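PDB 4R36: putative acyl-[acyl-carrier-protein]--UDP-N-acetylglucosamine O-acyltransferase from Bacteroides fragilis, which probably transfers an acyl chain from acyl carrier protein to UDP-N-acetylglucosamine, the reaction that opens lipid A biosynthesis. Local coordinates for residues K192-A206 / Y261-R275. Residues are numbered along the deposited sequence; the frame is centred on the assembly and turned at random.
Sequences KDIPPYIIAGREPIA and YIVDFIRNSERGIIR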
loop_
_atom_site.group_PDB
_atom_site.type_symbol
_atom_site.label_atom_id
_atom_site.label_comp_id
_atom_site.label_asym_id
_atom_site.label_seq_id
_atom_site.Cartn_x
_atom_site.Cartn_y
_atom_site.Cartn_z
ATOM N N LYS A 192 -7.702 10.774 15.608
ATOM C CA LYS A 192 -8.377 11.979 16.060
ATOM C C LYS A 192 -8.552 12.889 14.887
ATOM O O LYS A 192 -8.011 12.600 13.828
ATOM C CB LYS A 192 -7.544 12.601 17.167
ATOM C CG LYS A 192 -7.526 11.658 18.383
ATOM C CD LYS A 192 -7.696 12.348 19.702
ATOM C CE LYS A 192 -7.527 11.458 20.928
ATOM N NZ LYS A 192 -8.144 10.133 20.725
ATOM N N ASP A 193 -9.273 13.988 15.067
ATOM C CA ASP A 193 -9.488 14.916 14.005
ATOM C C ASP A 193 -8.246 15.826 13.781
ATOM O O ASP A 193 -7.471 16.170 14.727
ATOM C CB ASP A 193 -10.732 15.753 14.301
ATOM C CG ASP A 193 -12.013 14.927 14.380
ATOM O OD1 ASP A 193 -12.159 13.874 13.735
ATOM O OD2 ASP A 193 -12.908 15.308 15.186
ATOM N N ILE A 194 -8.073 16.280 12.539
ATOM C CA ILE A 194 -7.001 17.209 12.182
ATOM C C ILE A 194 -7.566 18.560 11.812
ATOM O O ILE A 194 -8.249 18.683 10.806
ATOM C CB ILE A 194 -6.150 16.665 11.059
ATOM C CG1 ILE A 194 -5.614 15.272 11.469
ATOM C CG2 ILE A 194 -4.994 17.588 10.746
ATOM C CD1 ILE A 194 -4.714 14.682 10.447
ATOM N N PRO A 195 -7.261 19.583 12.616
ATOM C CA PRO A 195 -7.937 20.869 12.401
ATOM C C PRO A 195 -7.363 21.604 11.190
ATOM O O PRO A 195 -6.226 21.313 10.749
ATOM C CB PRO A 195 -7.699 21.617 13.740
ATOM C CG PRO A 195 -6.393 21.073 14.179
ATOM C CD PRO A 195 -6.405 19.614 13.796
ATOM N N PRO A 196 -8.095 22.604 10.674
ATOM C CA PRO A 196 -7.741 23.192 9.360
ATOM C C PRO A 196 -6.449 23.966 9.320
ATOM O O PRO A 196 -6.032 24.473 10.377
ATOM C CB PRO A 196 -8.909 24.081 9.038
ATOM C CG PRO A 196 -9.619 24.266 10.301
ATOM C CD PRO A 196 -9.399 23.049 11.140
ATOM N N TYR A 197 -5.789 23.990 8.169
ATOM C CA TYR A 197 -4.612 24.800 7.891
ATOM C C TYR A 197 -3.258 24.262 8.436
ATOM O O TYR A 197 -2.253 24.905 8.252
ATOM C CB TYR A 197 -4.803 26.261 8.389
ATOM C CG TYR A 197 -6.067 26.886 7.936
ATOM C CD1 TYR A 197 -6.267 27.164 6.599
ATOM C CD2 TYR A 197 -7.026 27.282 8.852
ATOM C CE1 TYR A 197 -7.453 27.735 6.157
ATOM C CE2 TYR A 197 -8.237 27.822 8.421
ATOM C CZ TYR A 197 -8.406 28.099 7.082
ATOM O OH TYR A 197 -9.586 28.571 6.652
ATOM N N ILE A 198 -3.251 23.144 9.186
ATOM C CA ILE A 198 -2.010 22.689 9.822
ATOM C C ILE A 198 -1.247 21.656 9.003
ATOM O O ILE A 198 -1.798 21.040 8.074
ATOM C CB ILE A 198 -2.237 22.157 11.249
ATOM C CG1 ILE A 198 -2.933 20.800 11.315
ATOM C CG2 ILE A 198 -3.016 23.174 12.076
ATOM C CD1 ILE A 198 -2.750 20.073 12.618
ATOM N N ILE A 199 0.022 21.511 9.347
ATOM C CA ILE A 199 0.814 20.355 8.986
ATOM C C ILE A 199 0.743 19.340 10.104
ATOM O O ILE A 199 0.936 19.660 11.294
ATOM C CB ILE A 199 2.262 20.732 8.699
ATOM C CG1 ILE A 199 2.359 21.816 7.609
ATOM C CG2 ILE A 199 3.096 19.504 8.310
ATOM C CD1 ILE A 199 3.759 22.377 7.441
ATOM N N ALA A 200 0.433 18.081 9.753
ATOM C CA ALA A 200 0.423 16.998 10.700
ATOM C C ALA A 200 1.469 16.010 10.251
ATOM O O ALA A 200 1.488 15.579 9.084
ATOM C CB ALA A 200 -0.931 16.340 10.773
ATOM N N GLY A 201 2.366 15.679 11.163
ATOM C CA GLY A 201 3.467 14.771 10.868
ATOM C C GLY A 201 4.043 14.088 12.076
ATOM O O GLY A 201 3.510 14.234 13.193
ATOM N N ARG A 202 5.096 13.299 11.838
ATOM C CA ARG A 202 5.771 12.484 12.858
ATOM C C ARG A 202 4.995 11.244 13.293
ATOM O O ARG A 202 3.824 11.070 12.971
ATOM C CB ARG A 202 6.132 13.299 14.103
ATOM C CG ARG A 202 6.912 14.554 13.670
ATOM C CD ARG A 202 7.561 15.310 14.806
ATOM N NE ARG A 202 8.341 16.548 14.397
ATOM C CZ ARG A 202 9.587 16.626 13.890
ATOM N NH1 ARG A 202 10.339 15.567 13.595
ATOM N NH2 ARG A 202 10.131 17.804 13.702
ATOM N N GLU A 203 5.667 10.429 14.091
ATOM C CA GLU A 203 5.031 9.345 14.809
ATOM C C GLU A 203 5.351 9.423 16.310
ATOM O O GLU A 203 6.529 9.473 16.644
ATOM C CB GLU A 203 5.633 8.017 14.296
ATOM C CG GLU A 203 5.256 6.761 15.083
ATOM C CD GLU A 203 3.769 6.477 15.156
ATOM O OE1 GLU A 203 3.032 6.869 14.244
ATOM O OE2 GLU A 203 3.322 5.837 16.153
ATOM N N PRO A 204 4.361 9.379 17.177
ATOM C CA PRO A 204 2.934 9.553 16.847
ATOM C C PRO A 204 2.674 10.902 16.156
ATOM O O PRO A 204 3.459 11.828 16.289
ATOM C CB PRO A 204 2.222 9.526 18.215
ATOM C CG PRO A 204 3.263 9.029 19.193
ATOM C CD PRO A 204 4.609 9.388 18.656
ATOM N N ILE A 205 1.571 10.985 15.423
ATOM C CA ILE A 205 1.272 12.191 14.668
ATOM C C ILE A 205 1.191 13.435 15.581
ATOM O O ILE A 205 0.788 13.303 16.748
ATOM C CB ILE A 205 -0.051 11.990 13.861
ATOM C CG1 ILE A 205 -0.054 12.932 12.670
ATOM C CG2 ILE A 205 -1.297 12.093 14.736
ATOM C CD1 ILE A 205 -1.192 12.693 11.685
ATOM N N ALA A 206 1.500 14.594 15.038
ATOM C CA ALA A 206 1.568 15.829 15.828
ATOM C C ALA A 206 1.408 17.011 14.979
ATOM O O ALA A 206 1.944 17.082 13.832
ATOM C CB ALA A 206 2.915 15.916 16.532
ATOM N N TYR A 261 -13.474 29.197 11.355
ATOM C CA TYR A 261 -13.464 27.816 10.942
ATOM C C TYR A 261 -12.578 26.995 11.886
ATOM O O TYR A 261 -12.971 25.916 12.323
ATOM C CB TYR A 261 -12.961 27.744 9.523
ATOM C CG TYR A 261 -12.773 26.388 8.890
ATOM C CD1 TYR A 261 -13.604 25.270 9.219
ATOM C CD2 TYR A 261 -11.891 26.266 7.848
ATOM C CE1 TYR A 261 -13.474 24.064 8.528
ATOM C CE2 TYR A 261 -11.776 25.081 7.127
ATOM C CZ TYR A 261 -12.574 23.995 7.469
ATOM O OH TYR A 261 -12.331 22.851 6.758
ATOM N N ILE A 262 -11.413 27.512 12.247
ATOM C CA ILE A 262 -10.554 26.810 13.218
ATOM C C ILE A 262 -11.316 26.550 14.504
ATOM O O ILE A 262 -11.386 25.421 15.039
ATOM C CB ILE A 262 -9.307 27.631 13.510
ATOM C CG1 ILE A 262 -8.410 27.707 12.313
ATOM C CG2 ILE A 262 -8.528 27.120 14.710
ATOM C CD1 ILE A 262 -7.346 28.779 12.448
ATOM N N VAL A 263 -11.938 27.610 15.020
ATOM C CA VAL A 263 -12.662 27.506 16.302
ATOM C C VAL A 263 -13.846 26.539 16.251
ATOM O O VAL A 263 -14.015 25.672 17.087
ATOM C CB VAL A 263 -13.056 28.915 16.824
ATOM C CG1 VAL A 263 -14.004 28.796 17.990
ATOM C CG2 VAL A 263 -11.800 29.696 17.170
ATOM N N ASP A 264 -14.686 26.693 15.267
ATOM C CA ASP A 264 -15.847 25.855 15.135
ATOM C C ASP A 264 -15.436 24.372 14.958
ATOM O O ASP A 264 -16.064 23.490 15.552
ATOM C CB ASP A 264 -16.614 26.262 13.875
ATOM C CG ASP A 264 -18.035 25.692 13.870
ATOM O OD1 ASP A 264 -18.904 26.215 14.588
ATOM O OD2 ASP A 264 -18.274 24.666 13.234
ATOM N N PHE A 265 -14.455 24.141 14.071
ATOM C CA PHE A 265 -13.987 22.813 13.833
ATOM C C PHE A 265 -13.553 22.112 15.145
ATOM O O PHE A 265 -14.015 21.029 15.461
ATOM C CB PHE A 265 -12.801 22.807 12.856
ATOM C CG PHE A 265 -12.356 21.408 12.469
ATOM C CD1 PHE A 265 -11.593 20.642 13.318
ATOM C CD2 PHE A 265 -12.648 20.885 11.222
ATOM C CE1 PHE A 265 -11.146 19.364 12.960
ATOM C CE2 PHE A 265 -12.210 19.617 10.847
ATOM C CZ PHE A 265 -11.438 18.862 11.698
ATOM N N ILE A 266 -12.732 22.800 15.947
ATOM C CA ILE A 266 -12.237 22.198 17.185
ATOM C C ILE A 266 -13.344 22.075 18.221
ATOM O O ILE A 266 -13.491 21.029 18.881
ATOM C CB ILE A 266 -11.054 22.974 17.728
ATOM C CG1 ILE A 266 -9.916 22.924 16.663
ATOM C CG2 ILE A 266 -10.620 22.482 19.098
ATOM C CD1 ILE A 266 -8.808 23.914 16.883
ATOM N N ARG A 267 -14.099 23.149 18.376
ATOM C CA ARG A 267 -15.149 23.184 19.361
ATOM C C ARG A 267 -16.153 22.059 19.132
ATOM O O ARG A 267 -16.616 21.422 20.085
ATOM C CB ARG A 267 -15.864 24.549 19.286
ATOM C CG ARG A 267 -16.866 24.708 20.387
ATOM C CD ARG A 267 -17.338 26.156 20.462
ATOM N NE ARG A 267 -16.399 26.988 21.207
ATOM C CZ ARG A 267 -16.223 28.291 21.006
ATOM N NH1 ARG A 267 -16.843 28.910 20.025
ATOM N NH2 ARG A 267 -15.360 28.978 21.773
ATOM N N ASN A 268 -16.460 21.736 17.905
ATOM C CA ASN A 268 -17.450 20.668 17.659
ATOM C C ASN A 268 -16.851 19.332 17.263
ATOM O O ASN A 268 -17.554 18.453 16.753
ATOM C CB ASN A 268 -18.446 21.153 16.577
ATOM C CG ASN A 268 -19.159 22.426 17.030
ATOM O OD1 ASN A 268 -19.039 23.530 16.473
ATOM N ND2 ASN A 268 -19.686 22.304 18.174
ATOM N N SER A 269 -15.553 19.221 17.410
ATOM C CA SER A 269 -14.825 17.976 17.023
ATOM C C SER A 269 -15.436 16.756 17.695
ATOM O O SER A 269 -15.493 16.647 18.941
ATOM C CB SER A 269 -13.349 18.069 17.418
ATOM O OG SER A 269 -12.694 16.805 17.285
ATOM N N GLU A 270 -15.822 15.788 16.900
ATOM C CA GLU A 270 -16.342 14.578 17.440
ATOM C C GLU A 270 -15.353 13.667 18.111
ATOM O O GLU A 270 -15.729 12.907 19.005
ATOM C CB GLU A 270 -16.912 13.716 16.339
ATOM C CG GLU A 270 -17.893 14.417 15.473
ATOM C CD GLU A 270 -19.183 14.749 16.185
ATOM O OE1 GLU A 270 -19.458 14.207 17.277
ATOM O OE2 GLU A 270 -19.915 15.547 15.594
ATOM N N ARG A 271 -14.153 13.580 17.579
ATOM C CA ARG A 271 -13.162 12.720 18.201
ATOM C C ARG A 271 -12.171 13.369 19.152
ATOM O O ARG A 271 -11.344 12.665 19.753
ATOM C CB ARG A 271 -12.421 12.003 17.101
ATOM C CG ARG A 271 -13.513 11.157 16.417
ATOM C CD ARG A 271 -13.138 9.943 15.705
ATOM N NE ARG A 271 -12.152 9.087 16.323
ATOM C CZ ARG A 271 -12.192 7.768 16.389
ATOM N NH1 ARG A 271 -13.261 7.104 16.011
ATOM N NH2 ARG A 271 -11.170 7.124 16.942
ATOM N N GLY A 272 -12.168 14.686 19.181
ATOM C CA GLY A 272 -11.035 15.419 19.731
ATOM C C GLY A 272 -10.046 15.641 18.616
ATOM O O GLY A 272 -10.093 14.942 17.621
ATOM N N ILE A 273 -9.087 16.547 18.809
ATOM C CA ILE A 273 -8.054 16.787 17.812
ATOM C C ILE A 273 -6.749 16.166 18.136
ATOM O O ILE A 273 -6.505 15.836 19.271
ATOM C CB ILE A 273 -7.827 18.284 17.545
ATOM C CG1 ILE A 273 -7.475 19.071 18.830
ATOM C CG2 ILE A 273 -9.072 18.827 16.923
ATOM C CD1 ILE A 273 -6.984 20.458 18.530
ATOM N N ILE A 274 -5.878 16.028 17.140
ATOM C CA ILE A 274 -4.583 15.423 17.361
ATOM C C ILE A 274 -3.774 16.363 18.287
ATOM O O ILE A 274 -4.023 17.567 18.348
ATOM C CB ILE A 274 -3.809 15.134 16.039
ATOM C CG1 ILE A 274 -3.472 16.452 15.290
ATOM C CG2 ILE A 274 -4.549 14.122 15.184
ATOM C CD1 ILE A 274 -2.441 16.252 14.166
ATOM N N ARG A 275 -2.791 15.793 18.975
ATOM C CA ARG A 275 -1.744 16.586 19.682
ATOM C C ARG A 275 -0.679 17.293 18.751
ATOM O O ARG A 275 -0.752 17.244 17.531
ATOM C CB ARG A 275 -1.048 15.727 20.743
ATOM C CG ARG A 275 -2.049 15.335 21.836
ATOM C CD ARG A 275 -2.670 16.614 22.408
ATOM N NE ARG A 275 -3.834 16.536 23.305
ATOM C CZ ARG A 275 -3.819 16.046 24.552
ATOM N NH1 ARG A 275 -2.708 15.487 25.037
ATOM N NH2 ARG A 275 -4.933 16.089 25.310
ATOM O OXT ARG A 275 0.274 17.978 19.125
HETATM O O HOH W 1 -15.248 16.213 14.001
#
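D193 and I273 form a single backbone bridge that ties the C-terminal tail to the chain leaving the coil: D193 N donates to G272 O (2.8 Å) and D193 O accepts from I274 N (2.9 Å). The D193 carboxylate then grips the turn after helix 257-267. Its OD2 takes S269 OG at 2.6 Å on the anti side, R271 N from above the carboxylate plane, and a water that also accepts from E270 N; OD1 is held by R177 N. The S269 hydroxyl is presented by a chi1 of 169°, which sets OG anti to the backbone N. This is where the left-handed beta-helix of the LpxA family ends and its C-terminal helical domain folds back on the last coil. P196 packs on two aromatic rings of the helix, CG 3.8 Å above the centre of the Y261 ring and CD over the F265 face, nearer its rim. Y197 OH reaches the Y261 edge at CD2, while the Y261 hydroxyl bonds D161 and G180 N in the coils. Further along the tail, I274 packs against the hairpin of strands 198-201 and 206-210: CD1 lies 3.7 Å from A200 CB and meets I198 CD1 tip to tip, and CG2 packs on I205 CG2 and, outside the hairpin, on I194 CG1.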